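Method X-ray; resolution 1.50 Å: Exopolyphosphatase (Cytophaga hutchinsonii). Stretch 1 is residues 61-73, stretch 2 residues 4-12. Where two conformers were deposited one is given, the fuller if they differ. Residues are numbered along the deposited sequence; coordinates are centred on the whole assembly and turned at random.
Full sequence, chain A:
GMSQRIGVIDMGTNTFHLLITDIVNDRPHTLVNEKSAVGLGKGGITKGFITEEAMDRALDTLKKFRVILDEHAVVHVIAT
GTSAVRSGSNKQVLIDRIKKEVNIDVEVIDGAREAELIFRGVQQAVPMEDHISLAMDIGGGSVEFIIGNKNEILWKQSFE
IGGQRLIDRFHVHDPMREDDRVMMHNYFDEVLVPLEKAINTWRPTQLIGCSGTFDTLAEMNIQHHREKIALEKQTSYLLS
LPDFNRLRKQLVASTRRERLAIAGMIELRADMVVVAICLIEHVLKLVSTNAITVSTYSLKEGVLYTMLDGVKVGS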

# COMPACT_ATOMS: atom_id res chain seq x y z
N THR A 61 16.23 -10.00 -1.20
CA THR A 61 15.35 -9.71 -0.08
C THR A 61 14.65 -10.97 0.41
O THR A 61 14.55 -11.19 1.62
CB THR A 61 14.32 -8.65 -0.47
OG1 THR A 61 14.99 -7.39 -0.60
CG2 THR A 61 13.21 -8.50 0.58
N LEU A 62 14.21 -11.81 -0.52
CA LEU A 62 13.53 -13.03 -0.12
C LEU A 62 14.46 -14.03 0.60
O LEU A 62 14.01 -14.75 1.51
CB LEU A 62 12.74 -13.64 -1.29
CG LEU A 62 11.53 -12.76 -1.70
CD1 LEU A 62 10.96 -13.23 -3.00
CD2 LEU A 62 10.45 -12.70 -0.63
N LYS A 63 15.75 -14.06 0.23
CA LYS A 63 16.72 -14.88 0.93
C LYS A 63 16.85 -14.39 2.37
O LYS A 63 16.87 -15.19 3.31
CB LYS A 63 18.06 -14.89 0.22
CG LYS A 63 18.07 -15.68 -1.10
CD LYS A 63 19.41 -15.69 -1.81
CE LYS A 63 20.45 -16.59 -1.12
NZ LYS A 63 20.07 -18.06 -1.16
N LYS A 64 16.90 -13.08 2.56
CA LYS A 64 16.92 -12.53 3.90
C LYS A 64 15.64 -12.80 4.70
O LYS A 64 15.70 -13.14 5.88
CB LYS A 64 17.23 -11.04 3.85
CG LYS A 64 18.67 -10.78 3.38
CD LYS A 64 18.93 -9.29 3.15
CE LYS A 64 20.34 -9.08 2.60
NZ LYS A 64 20.56 -7.70 2.12
N PHE A 65 14.49 -12.66 4.06
CA PHE A 65 13.23 -12.96 4.73
C PHE A 65 13.14 -14.45 5.10
O PHE A 65 12.64 -14.79 6.16
CB PHE A 65 12.04 -12.60 3.83
CG PHE A 65 11.70 -11.10 3.78
CD1 PHE A 65 12.50 -10.11 4.37
CD2 PHE A 65 10.59 -10.68 3.06
CE1 PHE A 65 12.13 -8.74 4.31
CE2 PHE A 65 10.22 -9.31 3.02
CZ PHE A 65 10.98 -8.38 3.63
N ARG A 66 13.63 -15.33 4.23
CA ARG A 66 13.63 -16.76 4.52
C ARG A 66 14.45 -17.05 5.78
O ARG A 66 14.00 -17.82 6.66
CB ARG A 66 14.14 -17.54 3.31
CG ARG A 66 14.35 -19.03 3.56
CD ARG A 66 13.08 -19.85 3.63
NE ARG A 66 13.24 -21.05 4.45
CZ ARG A 66 12.76 -22.27 4.21
NH1 ARG A 66 12.21 -22.60 3.05
NH2 ARG A 66 12.91 -23.20 5.13
N VAL A 67 15.62 -16.40 5.92
CA VAL A 67 16.39 -16.58 7.14
C VAL A 67 15.57 -16.18 8.36
O VAL A 67 15.56 -16.87 9.36
CB VAL A 67 17.71 -15.78 7.14
CG1 VAL A 67 18.35 -15.82 8.54
CG2 VAL A 67 18.68 -16.33 6.08
N ILE A 68 14.92 -15.02 8.29
CA ILE A 68 14.15 -14.53 9.45
C ILE A 68 12.99 -15.48 9.78
O ILE A 68 12.72 -15.79 10.93
CB ILE A 68 13.63 -13.10 9.22
CG1 ILE A 68 14.78 -12.11 9.06
CG2 ILE A 68 12.71 -12.70 10.38
CD1 ILE A 68 14.43 -10.79 8.46
N LEU A 69 12.31 -15.99 8.75
CA LEU A 69 11.25 -16.98 8.96
C LEU A 69 11.78 -18.21 9.70
O LEU A 69 11.17 -18.72 10.65
CB LEU A 69 10.65 -17.39 7.60
CG LEU A 69 9.76 -16.36 6.97
CD1 LEU A 69 9.50 -16.76 5.47
CD2 LEU A 69 8.40 -16.25 7.70
N ASP A 70 12.90 -18.72 9.23
CA ASP A 70 13.52 -19.87 9.84
C ASP A 70 13.98 -19.61 11.27
O ASP A 70 13.84 -20.48 12.15
CB ASP A 70 14.70 -20.36 8.98
CG ASP A 70 14.24 -20.97 7.64
OD1 ASP A 70 13.13 -21.57 7.65
OD2 ASP A 70 14.96 -20.82 6.63
N GLU A 71 14.49 -18.40 11.50
CA GLU A 71 14.95 -18.02 12.85
C GLU A 71 13.79 -17.94 13.85
O GLU A 71 14.03 -17.94 15.05
CB GLU A 71 15.68 -16.68 12.81
CG GLU A 71 17.07 -16.83 12.35
CD GLU A 71 17.80 -15.53 12.00
OE1 GLU A 71 17.15 -14.47 11.84
OE2 GLU A 71 19.04 -15.62 11.84
N HIS A 72 12.55 -17.88 13.35
CA HIS A 72 11.35 -17.85 14.19
C HIS A 72 10.53 -19.12 14.05
O HIS A 72 9.37 -19.19 14.47
CB HIS A 72 10.54 -16.58 13.89
CG HIS A 72 11.21 -15.34 14.36
ND1 HIS A 72 12.14 -14.66 13.60
CD2 HIS A 72 11.15 -14.68 15.55
CE1 HIS A 72 12.60 -13.63 14.29
NE2 HIS A 72 11.98 -13.60 15.45
N ALA A 73 11.14 -20.16 13.47
CA ALA A 73 10.48 -21.46 13.31
C ALA A 73 9.09 -21.40 12.70
O ALA A 73 8.17 -22.13 13.11
CB ALA A 73 10.43 -22.19 14.67
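Stretch 2, residues 4-12: QRIGVIDMG

At the centre of the contact, I9 of the strand points its CA-to-CB bond toward the helix and packs among three of its apolar side chains. I9 CG2 lies 4.0 Å from L62 CD2 and 4.1 Å from F65 CD2, at the edge of the phenyl ring and near its plane; I9 CD1 lies 4.1 Å from L69 CD1. These residues succeed one another at i, i+3 and i+7 on the helix, a spacing that brings them to one side of it. The strand is extended, with phi/psi near -118/132 at G7 and -116/128 at I9, and it runs almost antiparallel to helix 61-71: the N-to-C directions make an angle of 171° and the axes approach to 10.0 Å. In register, F65 CA is 8.3 Å from I9 CA, and L69 CA is 6.9 Å from G7 CA. The tighter spacing belongs to the glycine, where L69 CD2 rests 4.0 Å from G7 CA; a CB built there would lie 2.6 Å from L69 CD2, a clash. Strand alternation turns the CA-to-CB bonds of I6, V8 and D10 away from the helix. Toward the start of the helical stretch, selenomethionine M11 starts sideways, but its end comes nearer, bringing CE to 4.1 Å from L62 CD1. At the other end the contact becomes polar. R5, its chi1 m and chi2 and chi3 t, extends toward H72, and its NH1 donates a hydrogen bond to H72 O (2.9 Å, 147°). The H72 side chain is itself held back onto the helix, ND1 donating to I68 O at 3.0 Å. Farthest out, water 1 bridges the stretches, donating to Q4 OE1 at 2.8 Å and to A73 O at 2.9 Å.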

# COMPACT_ATOMS: atom_id res chain seq x y z
N GLN A 4 -0.41 -21.52 15.99
CA GLN A 4 1.05 -21.62 15.68
C GLN A 4 1.54 -20.23 15.27
O GLN A 4 0.90 -19.22 15.59
CB GLN A 4 1.31 -22.67 14.57
CG GLN A 4 2.75 -23.21 14.48
CD GLN A 4 3.40 -23.40 15.84
OE1 GLN A 4 4.30 -22.65 16.24
NE2 GLN A 4 2.94 -24.41 16.58
N ARG A 5 2.73 -20.17 14.67
CA ARG A 5 3.22 -18.94 14.12
C ARG A 5 2.92 -18.85 12.64
O ARG A 5 3.02 -19.83 11.91
CB ARG A 5 4.72 -18.82 14.35
CG ARG A 5 5.05 -18.76 15.80
CD ARG A 5 6.50 -18.55 16.01
NE ARG A 5 6.77 -18.39 17.43
CZ ARG A 5 7.96 -18.12 17.93
NH1 ARG A 5 9.01 -17.99 17.12
NH2 ARG A 5 8.10 -17.97 19.24
N ILE A 6 2.55 -17.64 12.22
CA ILE A 6 2.20 -17.38 10.83
C ILE A 6 3.15 -16.34 10.29
O ILE A 6 3.40 -15.34 10.94
CB ILE A 6 0.74 -16.85 10.70
CG1 ILE A 6 -0.24 -17.94 11.14
CG2 ILE A 6 0.46 -16.39 9.27
CD1 ILE A 6 -1.68 -17.47 11.25
N GLY A 7 3.66 -16.56 9.10
CA GLY A 7 4.49 -15.59 8.41
C GLY A 7 3.82 -15.16 7.10
O GLY A 7 3.36 -16.02 6.32
N VAL A 8 3.74 -13.86 6.86
CA VAL A 8 3.15 -13.30 5.66
C VAL A 8 4.18 -12.40 5.00
O VAL A 8 4.78 -11.56 5.66
CB VAL A 8 1.88 -12.46 5.97
CG1 VAL A 8 1.31 -11.87 4.69
CG2 VAL A 8 0.82 -13.29 6.68
N ILE A 9 4.37 -12.59 3.69
CA ILE A 9 5.23 -11.73 2.86
C ILE A 9 4.32 -11.04 1.83
O ILE A 9 3.55 -11.69 1.12
CB ILE A 9 6.34 -12.51 2.14
CG1 ILE A 9 7.29 -13.15 3.15
CG2 ILE A 9 7.09 -11.57 1.13
CD1 ILE A 9 8.24 -14.22 2.57
N ASP A 10 4.43 -9.72 1.77
CA ASP A 10 3.77 -8.89 0.76
C ASP A 10 4.86 -8.46 -0.19
O ASP A 10 5.71 -7.62 0.17
CB ASP A 10 3.10 -7.68 1.47
CG ASP A 10 2.58 -6.62 0.53
OD1 ASP A 10 2.62 -6.74 -0.71
OD2 ASP A 10 2.11 -5.60 1.09
N MSE A 11 4.80 -8.97 -1.41
CA MSE A 11 5.79 -8.58 -2.46
C MSE A 11 5.27 -7.39 -3.23
O MSE A 11 4.81 -7.53 -4.35
CB MSE A 11 6.05 -9.73 -3.43
CG MSE A 11 6.72 -10.87 -2.76
SE MSE A 11 6.91 -12.44 -3.94
CE MSE A 11 8.02 -11.67 -5.33
N GLY A 12 5.37 -6.23 -2.62
CA GLY A 12 4.87 -5.00 -3.23
C GLY A 12 5.78 -4.48 -4.32
O GLY A 12 6.91 -4.92 -4.49
O HOH W 1 7.01 -22.56 15.73